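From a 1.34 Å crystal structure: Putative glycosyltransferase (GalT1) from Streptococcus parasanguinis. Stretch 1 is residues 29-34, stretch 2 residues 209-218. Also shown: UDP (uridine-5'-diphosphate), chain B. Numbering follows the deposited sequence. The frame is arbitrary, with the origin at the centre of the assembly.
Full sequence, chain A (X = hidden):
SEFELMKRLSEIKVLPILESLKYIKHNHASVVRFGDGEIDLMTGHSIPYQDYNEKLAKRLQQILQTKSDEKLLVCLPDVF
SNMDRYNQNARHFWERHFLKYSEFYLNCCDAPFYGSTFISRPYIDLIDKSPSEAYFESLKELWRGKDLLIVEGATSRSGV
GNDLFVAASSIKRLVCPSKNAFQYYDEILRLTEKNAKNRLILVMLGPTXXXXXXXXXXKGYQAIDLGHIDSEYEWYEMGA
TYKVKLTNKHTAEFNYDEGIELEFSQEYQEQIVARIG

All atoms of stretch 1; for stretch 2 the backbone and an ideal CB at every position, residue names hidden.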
# COMPACT_ATOMS: atom_id res chain seq x y z
N ALA A 29 -5.69 13.36 -4.88
CA ALA A 29 -4.26 13.12 -4.92
C ALA A 29 -3.91 11.67 -5.22
O ALA A 29 -4.64 10.75 -4.86
CB ALA A 29 -3.63 13.54 -3.60
N SER A 30 -2.77 11.48 -5.88
CA SER A 30 -2.14 10.16 -5.90
C SER A 30 -1.60 9.87 -4.50
O SER A 30 -1.47 10.77 -3.68
CB SER A 30 -1.00 10.14 -6.91
OG SER A 30 -1.49 10.20 -8.24
N VAL A 31 -1.28 8.61 -4.24
CA VAL A 31 -0.81 8.21 -2.93
C VAL A 31 0.31 7.20 -3.08
O VAL A 31 0.14 6.19 -3.76
CB VAL A 31 -1.92 7.56 -2.08
CG1 VAL A 31 -1.38 7.21 -0.68
CG2 VAL A 31 -3.12 8.48 -1.97
N VAL A 32 1.45 7.47 -2.45
CA VAL A 32 2.53 6.50 -2.37
C VAL A 32 2.80 6.22 -0.89
O VAL A 32 2.87 7.15 -0.08
CB VAL A 32 3.80 7.01 -3.10
CG1 VAL A 32 4.31 8.31 -2.51
CG2 VAL A 32 4.88 5.96 -3.09
N ARG A 33 2.93 4.95 -0.53
CA ARG A 33 3.11 4.57 0.87
C ARG A 33 4.48 3.92 1.10
O ARG A 33 4.88 3.02 0.36
CB ARG A 33 2.00 3.62 1.34
CG ARG A 33 0.55 4.14 1.15
CD ARG A 33 -0.51 3.04 1.49
NE ARG A 33 -0.18 1.86 0.71
CZ ARG A 33 0.55 0.82 1.12
NH1 ARG A 33 0.90 0.68 2.40
NH2 ARG A 33 0.88 -0.10 0.23
N PHE A 34 5.22 4.38 2.10
CA PHE A 34 6.48 3.74 2.45
C PHE A 34 6.25 2.89 3.69
O PHE A 34 5.82 3.40 4.72
CB PHE A 34 7.58 4.78 2.68
CG PHE A 34 8.08 5.39 1.41
CD1 PHE A 34 7.36 6.38 0.77
CD2 PHE A 34 9.26 4.93 0.84
CE1 PHE A 34 7.82 6.92 -0.42
CE2 PHE A 34 9.72 5.47 -0.34
CZ PHE A 34 9.00 6.46 -0.97
N UNK A 209 5.06 -0.71 -6.78
CA UNK A 209 3.88 0.16 -6.77
C UNK A 209 4.26 1.63 -6.55
O UNK A 209 3.65 2.52 -7.13
CB UNK A 209 2.90 -0.29 -5.68
N UNK A 210 5.27 1.88 -5.72
CA UNK A 210 5.61 3.26 -5.38
C UNK A 210 6.20 3.98 -6.58
O UNK A 210 5.91 5.15 -6.84
CB UNK A 210 6.59 3.30 -4.21
N UNK A 211 7.05 3.28 -7.32
CA UNK A 211 7.68 3.86 -8.50
C UNK A 211 6.61 4.09 -9.57
O UNK A 211 6.58 5.14 -10.22
CB UNK A 211 8.80 2.96 -9.03
N UNK A 212 5.72 3.12 -9.73
CA UNK A 212 4.64 3.24 -10.70
C UNK A 212 3.77 4.46 -10.38
O UNK A 212 3.48 5.27 -11.27
CB UNK A 212 3.79 1.97 -10.72
N UNK A 213 3.35 4.59 -9.13
CA UNK A 213 2.51 5.73 -8.75
C UNK A 213 3.23 7.06 -9.01
O UNK A 213 2.66 8.01 -9.54
CB UNK A 213 2.11 5.63 -7.28
N UNK A 214 4.50 7.14 -8.62
CA UNK A 214 5.29 8.34 -8.84
C UNK A 214 5.33 8.72 -10.32
O UNK A 214 5.09 9.87 -10.68
CB UNK A 214 6.71 8.14 -8.31
N UNK A 215 5.61 7.75 -11.18
CA UNK A 215 5.73 8.03 -12.61
C UNK A 215 4.38 8.35 -13.26
O UNK A 215 4.30 9.20 -14.14
CB UNK A 215 6.37 6.84 -13.32
N UNK A 216 3.32 7.67 -12.83
CA UNK A 216 1.96 7.93 -13.33
C UNK A 216 1.53 9.35 -12.94
O UNK A 216 0.86 10.04 -13.71
CB UNK A 216 0.97 6.90 -12.78
N UNK A 217 1.89 9.76 -11.73
CA UNK A 217 1.56 11.09 -11.21
C UNK A 217 2.25 12.19 -12.00
O UNK A 217 1.67 13.25 -12.26
CB UNK A 217 1.95 11.19 -9.73
N UNK A 218 3.50 11.93 -12.39
CA UNK A 218 4.26 12.88 -13.21
C UNK A 218 3.62 13.03 -14.58
O UNK A 218 3.75 14.08 -15.23
CB UNK A 218 5.71 12.43 -13.35
N1 UDP B . 3.05 -7.71 -4.78
C2 UDP B . 3.09 -8.23 -6.05
N3 UDP B . 4.29 -8.31 -6.72
C4 UDP B . 5.45 -7.87 -6.13
C5 UDP B . 5.42 -7.34 -4.84
C6 UDP B . 4.22 -7.41 -4.14
O2 UDP B . 2.06 -8.64 -6.59
O4 UDP B . 6.50 -7.94 -6.79
C1' UDP B . 1.75 -7.56 -4.12
C2' UDP B . 1.35 -8.52 -3.03
O2' UDP B . 0.85 -9.72 -3.58
C3' UDP B . 0.27 -7.72 -2.33
C4' UDP B . 0.77 -6.29 -2.47
O4' UDP B . 1.78 -6.31 -3.47
O3' UDP B . -0.95 -7.84 -3.04
C5' UDP B . 1.32 -5.75 -1.15
O5' UDP B . 1.84 -4.45 -1.38
PA UDP B . 2.54 -3.59 -0.21
O1A UDP B . 3.79 -4.25 0.21
O2A UDP B . 2.66 -2.21 -0.73
O3A UDP B . 1.44 -3.71 0.98
PB UDP B . 1.31 -3.01 2.45
O1B UDP B . 1.68 -4.07 3.43
O2B UDP B . -0.13 -2.65 2.52
O3B UDP B . 2.23 -1.84 2.51

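Stretch 2 is helical throughout, with phi and psi near -60° and -40°, and it runs roughly antiparallel to the strand 30-33; their axes approach to 8.0 Å, at 153° between N-to-C directions. No backbone pairing joins the two, so the side chains must fill the space between them.

Position 209 directs its CA-to-CB bond toward the strand, but nothing of stretch 1 lies within 5.5 Å of the ideal CB. Many side chains would be compatible with that much evidence. The residue is Ala-209, whose methyl makes no contact with the strand and whose O accepts the first backbone hydrogen bond within the stretch, from the N of position 213.

Position 210 points its CB toward the strand; at its ideal place the CB lies 3.4 Å from Val-32 CG2, so a beta-branched residue would have little freedom. Beyond lie the carbonyl of Arg-33, the guanidinium and the UDP phosphates. A long, flexible chain ending in a donor, lysine or perhaps arginine, could pass the valine and reach that anionic site. The residue is Lys-210. Its CB packs 3.3 Å from Val-32 CG2, and its chain (m, p, t, p) passes Arg-33 O, which is 3.0 Å from CE. The ammonium donates a hydrogen bond to the ligand, NZ to UDP O2A, at 3.0 Å. Arg-33 NH2 also bonds to UDP O2A, weakly, at 2.9 Å, and the stronger bond from Arg-33 NH1 to UDP O3B is 2.9 Å. Two like charges can therefore sit 3.6 Å apart, Arg-33 NH2 to Lys-210 NZ, because the negative diphosphate lies beside both.

Position 211 points away, and stretch 1 sets no requirement; it is Val-211. Position 212 is out of reach and unconstrained from this side; it is Leu-212.

Position 213, one helical turn after 209, faces the strand again. The ideal CB is 4.1 Å from Val-31 O and 4.7 Å from Val-32 CB, leaving room for a modest apolar group such as valine, alanine or perhaps isoleucine. Val-213, with chi1 t, sends CG1 to within 3.4 Å of Val-31 O, 4.0 Å of Ser-30 CB and 4.4 Å of Val-32 CB.

Position 214 points sideways and touches nothing of the strand, which sets no demand on size; it is Ala-214. Position 215 is out of reach; it is Asp-215, whose carboxylate is hydrogen-bonded elsewhere in the structure. Position 216 points toward the strand but has none of it within 5.5 Å of the ideal CB; it is Leu-216.

Position 217 points toward Ser-30, whose OG lies 3.9 Å from the ideal CB. A short polar residue, serine or threonine, would suit, and cysteine or alanine might fit. In Thr-217, chi1 m turns OG1 back to donate to Val-213 O at 2.7 Å, while Ser-30 OG lies 2.8 Å from Thr-217 OG1.

Position 218 is beyond the strand's reach. Thr-218 bonds its own helix, OG1 donating to Ala-214 O at 3.2 Å.

Stretch 2 (209-218) AKVLVADLTT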
# COMPACT_ATOMS: atom_id res chain seq x y z
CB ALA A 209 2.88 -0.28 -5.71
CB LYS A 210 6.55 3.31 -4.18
CG LYS A 210 5.91 2.80 -2.86
CD LYS A 210 6.00 1.29 -2.75
CE LYS A 210 5.48 0.74 -1.42
NZ LYS A 210 4.02 0.44 -1.37
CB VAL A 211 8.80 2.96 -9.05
CG1 VAL A 211 9.50 3.64 -10.24
CG2 VAL A 211 9.81 2.65 -7.95
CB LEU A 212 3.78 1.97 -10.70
CG LEU A 212 2.71 1.87 -11.80
CD1 LEU A 212 3.36 1.97 -13.17
CD2 LEU A 212 1.90 0.59 -11.67
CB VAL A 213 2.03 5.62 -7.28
CG1 VAL A 213 1.43 6.94 -6.80
CG2 VAL A 213 1.01 4.48 -7.15
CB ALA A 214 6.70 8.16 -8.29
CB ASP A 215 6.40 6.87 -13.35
CG ASP A 215 7.89 6.76 -13.04
OD1 ASP A 215 8.48 7.71 -12.47
OD2 ASP A 215 8.49 5.72 -13.39
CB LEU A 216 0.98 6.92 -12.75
CG LEU A 216 0.31 5.78 -13.53
CD1 LEU A 216 0.91 5.51 -14.90
CD2 LEU A 216 0.28 4.52 -12.66
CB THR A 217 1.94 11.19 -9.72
OG1 THR A 217 1.22 10.20 -8.98
CG2 THR A 217 1.60 12.57 -9.16
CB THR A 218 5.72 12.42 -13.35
OG1 THR A 218 6.35 12.41 -12.06
CG2 THR A 218 6.49 13.35 -14.27
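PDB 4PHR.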